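Long-range contact in membrane-bound protease PH1510 (PDB 6M4B), which is a membrane-bound serine protease that cleaves preferentially near hydrophobic or aromatic residues and can degrade casein and a stomatin homolog in vitro: residues A131-L136 / E148-K153. The protein carries 1 engineered substitution. Residues are numbered along the deposited sequence; the frame is centred on the assembly and turned at random.
Sequences AYIKSL and EEFITK
The backbones of 131-136 and 148-153 come closest at Lys134 and Glu148, whose CA atoms are 6.1 Å apart. The two short helical axes approach to 9.5 Å at 155° between their N-to-C directions, nearly antiparallel, and only 11 residues separate the segments: a helical hairpin of 123-139 and 144-152 in the ClpP/crotonase-type protease domain.

Two apolar contacts fill the inner side. Ile133 has CG1 anti to its backbone N (chi1 -152°), and its two branches reach different partners. CG2 meets the tip of Ile151, at 3.9 Å from CD1, the two side chains passing alongside and pointing opposite ways. CD1 reaches the Phe150 ring at its edge, near the ring plane, 4.1 Å from CD2; here the two side chains run roughly perpendicular. Tyr87 of helix 84-90, the helix that follows the nucleophile position (Ala83, engineered here), touches both isoleucines. Ile151 also packs on Pro108, a substrate-binding residue, which places this hairpin beside the substrate site.

Toward the partly exposed side, a salt bridge joins the helices. The Glu148 chain runs extended. Lys134 lays its CD 4.0 Å from Glu148 CB, and beyond CD its chain bends, chi3 (69°) turning CE out of the extended line. An alanine at Lys134 would probably leave the Glu148 carboxylate without this cationic mate and strip the lysine CG and CD from beside Glu148 CB. Beyond these pairs, Ser135 packs on Ser135 of the second subunit, so helix 123-139 also serves the dimer interface. The bridge itself is a single hydrogen bond, Lys134 NZ donating to Glu148 OE2 at 3.0 Å, nearly in line with the C-O bond of the carboxylate.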
ATOM      1  N   ALA A 131       4.015  10.290   4.111  1.00 35.54           N
ATOM      2  CA  ALA A 131       4.161   8.980   4.719  1.00 38.75           C
ATOM      3  C   ALA A 131       4.164   7.876   3.633  1.00 39.00           C
ATOM      4  O   ALA A 131       4.975   6.946   3.712  1.00 34.21           O
ATOM      5  CB  ALA A 131       3.073   8.724   5.736  1.00 38.21           C
ATOM      6  N   TYR A 132       3.308   7.992   2.618  1.00 33.60           N
ATOM      7  CA  TYR A 132       3.236   6.952   1.582  1.00 34.12           C
ATOM      8  C   TYR A 132       4.518   6.879   0.700  1.00 38.36           C
ATOM      9  O   TYR A 132       5.110   5.796   0.537  1.00 34.27           O
ATOM     10  CB  TYR A 132       2.034   7.161   0.737  1.00 34.99           C
ATOM     11  CG  TYR A 132       1.795   6.136  -0.302  1.00 39.48           C
ATOM     12  CD1 TYR A 132       1.457   4.839   0.046  1.00 43.42           C
ATOM     13  CD2 TYR A 132       1.851   6.463  -1.657  1.00 41.05           C
ATOM     14  CE1 TYR A 132       1.229   3.870  -0.899  1.00 41.20           C
ATOM     15  CE2 TYR A 132       1.573   5.514  -2.622  1.00 38.25           C
ATOM     16  CZ  TYR A 132       1.297   4.232  -2.264  1.00 42.12           C
ATOM     17  OH  TYR A 132       1.035   3.309  -3.232  1.00 40.52           O
ATOM     18  N   ILE A 133       4.992   8.026   0.232  1.00 37.05           N
ATOM     19  CA  ILE A 133       6.171   8.077  -0.639  1.00 37.99           C
ATOM     20  C   ILE A 133       7.439   7.625   0.106  1.00 38.56           C
ATOM     21  O   ILE A 133       8.243   6.869  -0.440  1.00 37.91           O
ATOM     22  CB  ILE A 133       6.365   9.445  -1.311  1.00 36.83           C
ATOM     23  CG1 ILE A 133       7.095   9.256  -2.651  1.00 35.54           C
ATOM     24  CG2 ILE A 133       7.095  10.454  -0.406  1.00 37.19           C
ATOM     25  CD1 ILE A 133       7.253  10.519  -3.442  1.00 35.56           C
ATOM     26  N   LYS A 134       7.526   7.961   1.385  1.00 35.95           N
ATOM     27  CA  LYS A 134       8.631   7.524   2.212  1.00 35.95           C
ATOM     28  C   LYS A 134       8.628   6.023   2.454  1.00 34.88           C
ATOM     29  O   LYS A 134       9.680   5.387   2.479  1.00 32.83           O
ATOM     30  CB  LYS A 134       8.662   8.266   3.533  1.00 41.37           C
ATOM     31  CG  LYS A 134       9.228   9.670   3.423  1.00 47.00           C
ATOM     32  CD  LYS A 134       9.166  10.420   4.737  1.00 54.06           C
ATOM     33  CE  LYS A 134      10.111   9.878   5.808  1.00 59.10           C
ATOM     34  NZ  LYS A 134      11.128  10.867   6.210  1.00 63.00           N
ATOM     35  N   SER A 135       7.450   5.454   2.584  1.00 32.73           N
ATOM     36  CA  SER A 135       7.310   4.055   2.752  1.00 33.30           C
ATOM     37  C   SER A 135       7.757   3.295   1.490  1.00 34.11           C
ATOM     38  O   SER A 135       8.401   2.284   1.640  1.00 33.19           O
ATOM     39  CB  SER A 135       5.871   3.685   3.095  1.00 35.67           C
ATOM     40  OG  SER A 135       4.970   3.749   2.000  1.00 34.26           O
ATOM     41  N   LEU A 136       7.403   3.779   0.285  1.00 32.46           N
ATOM     42  CA  LEU A 136       7.851   3.145  -0.938  1.00 33.86           C
ATOM     43  C   LEU A 136       9.394   3.199  -1.022  1.00 33.36           C
ATOM     44  O   LEU A 136      10.013   2.188  -1.317  1.00 30.60           O
ATOM     45  CB  LEU A 136       7.207   3.770  -2.173  1.00 38.20           C
ATOM     46  CG  LEU A 136       5.667   3.773  -2.231  1.00 31.87           C
ATOM     47  CD1 LEU A 136       5.246   4.392  -3.532  1.00 33.11           C
ATOM     48  CD2 LEU A 136       5.152   2.353  -2.108  1.00 35.60           C
ATOM     49  N   GLU A 148      10.874  12.305   0.208  1.00 42.21           N
ATOM     50  CA  GLU A 148      10.077  13.321   0.920  1.00 44.41           C
ATOM     51  C   GLU A 148      10.242  14.683   0.234  1.00 42.79           C
ATOM     52  O   GLU A 148       9.266  15.345  -0.062  1.00 41.20           O
ATOM     53  CB  GLU A 148      10.485  13.413   2.398  1.00 42.57           C
ATOM     54  CG  GLU A 148       9.671  14.462   3.153  1.00 49.20           C
ATOM     55  CD  GLU A 148       9.916  14.516   4.669  1.00 46.12           C
ATOM     56  OE1 GLU A 148       9.508  15.508   5.275  1.00 54.60           O
ATOM     57  OE2 GLU A 148      10.527  13.632   5.266  1.00 49.94           O
ATOM     58  N   GLU A 149      11.472  15.041  -0.117  1.00 39.34           N
ATOM     59  CA  GLU A 149      11.682  16.297  -0.826  1.00 37.84           C
ATOM     60  C   GLU A 149      11.015  16.413  -2.169  1.00 38.86           C
ATOM     61  O   GLU A 149      10.688  17.530  -2.583  1.00 39.58           O
ATOM     62  CB  GLU A 149      13.147  16.645  -0.920  1.00 42.10           C
ATOM     63  CG  GLU A 149      13.827  16.753   0.461  1.00 43.76           C
ATOM     64  CD  GLU A 149      15.306  17.054   0.355  1.00 44.43           C
ATOM     65  OE1 GLU A 149      15.773  17.329  -0.748  1.00 54.79           O
ATOM     66  OE2 GLU A 149      15.992  17.074   1.373  1.00 52.75           O
ATOM     67  N   PHE A 150      10.769  15.309  -2.866  1.00 36.03           N
ATOM     68  CA  PHE A 150       9.986  15.424  -4.075  1.00 36.25           C
ATOM     69  C   PHE A 150       8.659  16.145  -3.793  1.00 39.91           C
ATOM     70  O   PHE A 150       8.060  16.710  -4.709  1.00 41.07           O
ATOM     71  CB  PHE A 150       9.625  14.055  -4.704  1.00 39.74           C
ATOM     72  CG  PHE A 150      10.787  13.235  -5.221  1.00 38.96           C
ATOM     73  CD1 PHE A 150      11.971  13.819  -5.662  1.00 40.33           C
ATOM     74  CD2 PHE A 150      10.684  11.827  -5.246  1.00 39.50           C
ATOM     75  CE1 PHE A 150      13.014  13.055  -6.150  1.00 41.08           C
ATOM     76  CE2 PHE A 150      11.724  11.045  -5.743  1.00 40.33           C
ATOM     77  CZ  PHE A 150      12.885  11.662  -6.221  1.00 42.69           C
ATOM     78  N   ILE A 151       8.139  15.981  -2.586  1.00 38.11           N
ATOM     79  CA  ILE A 151       6.895  16.591  -2.186  1.00 40.39           C
ATOM     80  C   ILE A 151       7.191  17.958  -1.557  1.00 39.95           C
ATOM     81  O   ILE A 151       6.660  18.959  -2.012  1.00 36.18           O
ATOM     82  CB  ILE A 151       6.097  15.696  -1.183  1.00 40.93           C
ATOM     83  CG1 ILE A 151       5.511  14.494  -1.895  1.00 39.10           C
ATOM     84  CG2 ILE A 151       4.972  16.465  -0.485  1.00 41.03           C
ATOM     85  CD1 ILE A 151       4.809  13.509  -0.991  1.00 39.38           C
ATOM     86  N   THR A 152       8.013  17.989  -0.506  1.00 42.69           N
ATOM     87  CA  THR A 152       8.114  19.199   0.313  1.00 48.00           C
ATOM     88  C   THR A 152       8.810  20.360  -0.422  1.00 52.83           C
ATOM     89  O   THR A 152       8.549  21.505  -0.124  1.00 48.59           O
ATOM     90  CB  THR A 152       8.872  18.949   1.600  1.00 47.27           C
ATOM     91  OG1 THR A 152      10.184  18.455   1.278  1.00 47.27           O
ATOM     92  CG2 THR A 152       8.090  17.970   2.516  1.00 43.88           C
ATOM     93  N   LYS A 153       9.706  20.044  -1.358  1.00 51.81           N
ATOM     94  CA  LYS A 153      10.431  21.021  -2.161  1.00 49.25           C
ATOM     95  C   LYS A 153      10.021  20.965  -3.618  1.00 46.90           C
ATOM     96  O   LYS A 153      10.482  21.748  -4.416  1.00 50.00           O
ATOM     97  CB  LYS A 153      11.929  20.771  -1.990  1.00 53.83           C
ATOM     98  CG  LYS A 153      12.360  21.198  -0.616  1.00 56.22           C
ATOM     99  CD  LYS A 153      13.791  20.944  -0.189  1.00 69.59           C
ATOM    100  CE  LYS A 153      13.872  21.052   1.338  1.00 85.15           C
ATOM    101  NZ  LYS A 153      15.139  21.647   1.876  1.00 92.21           N
TER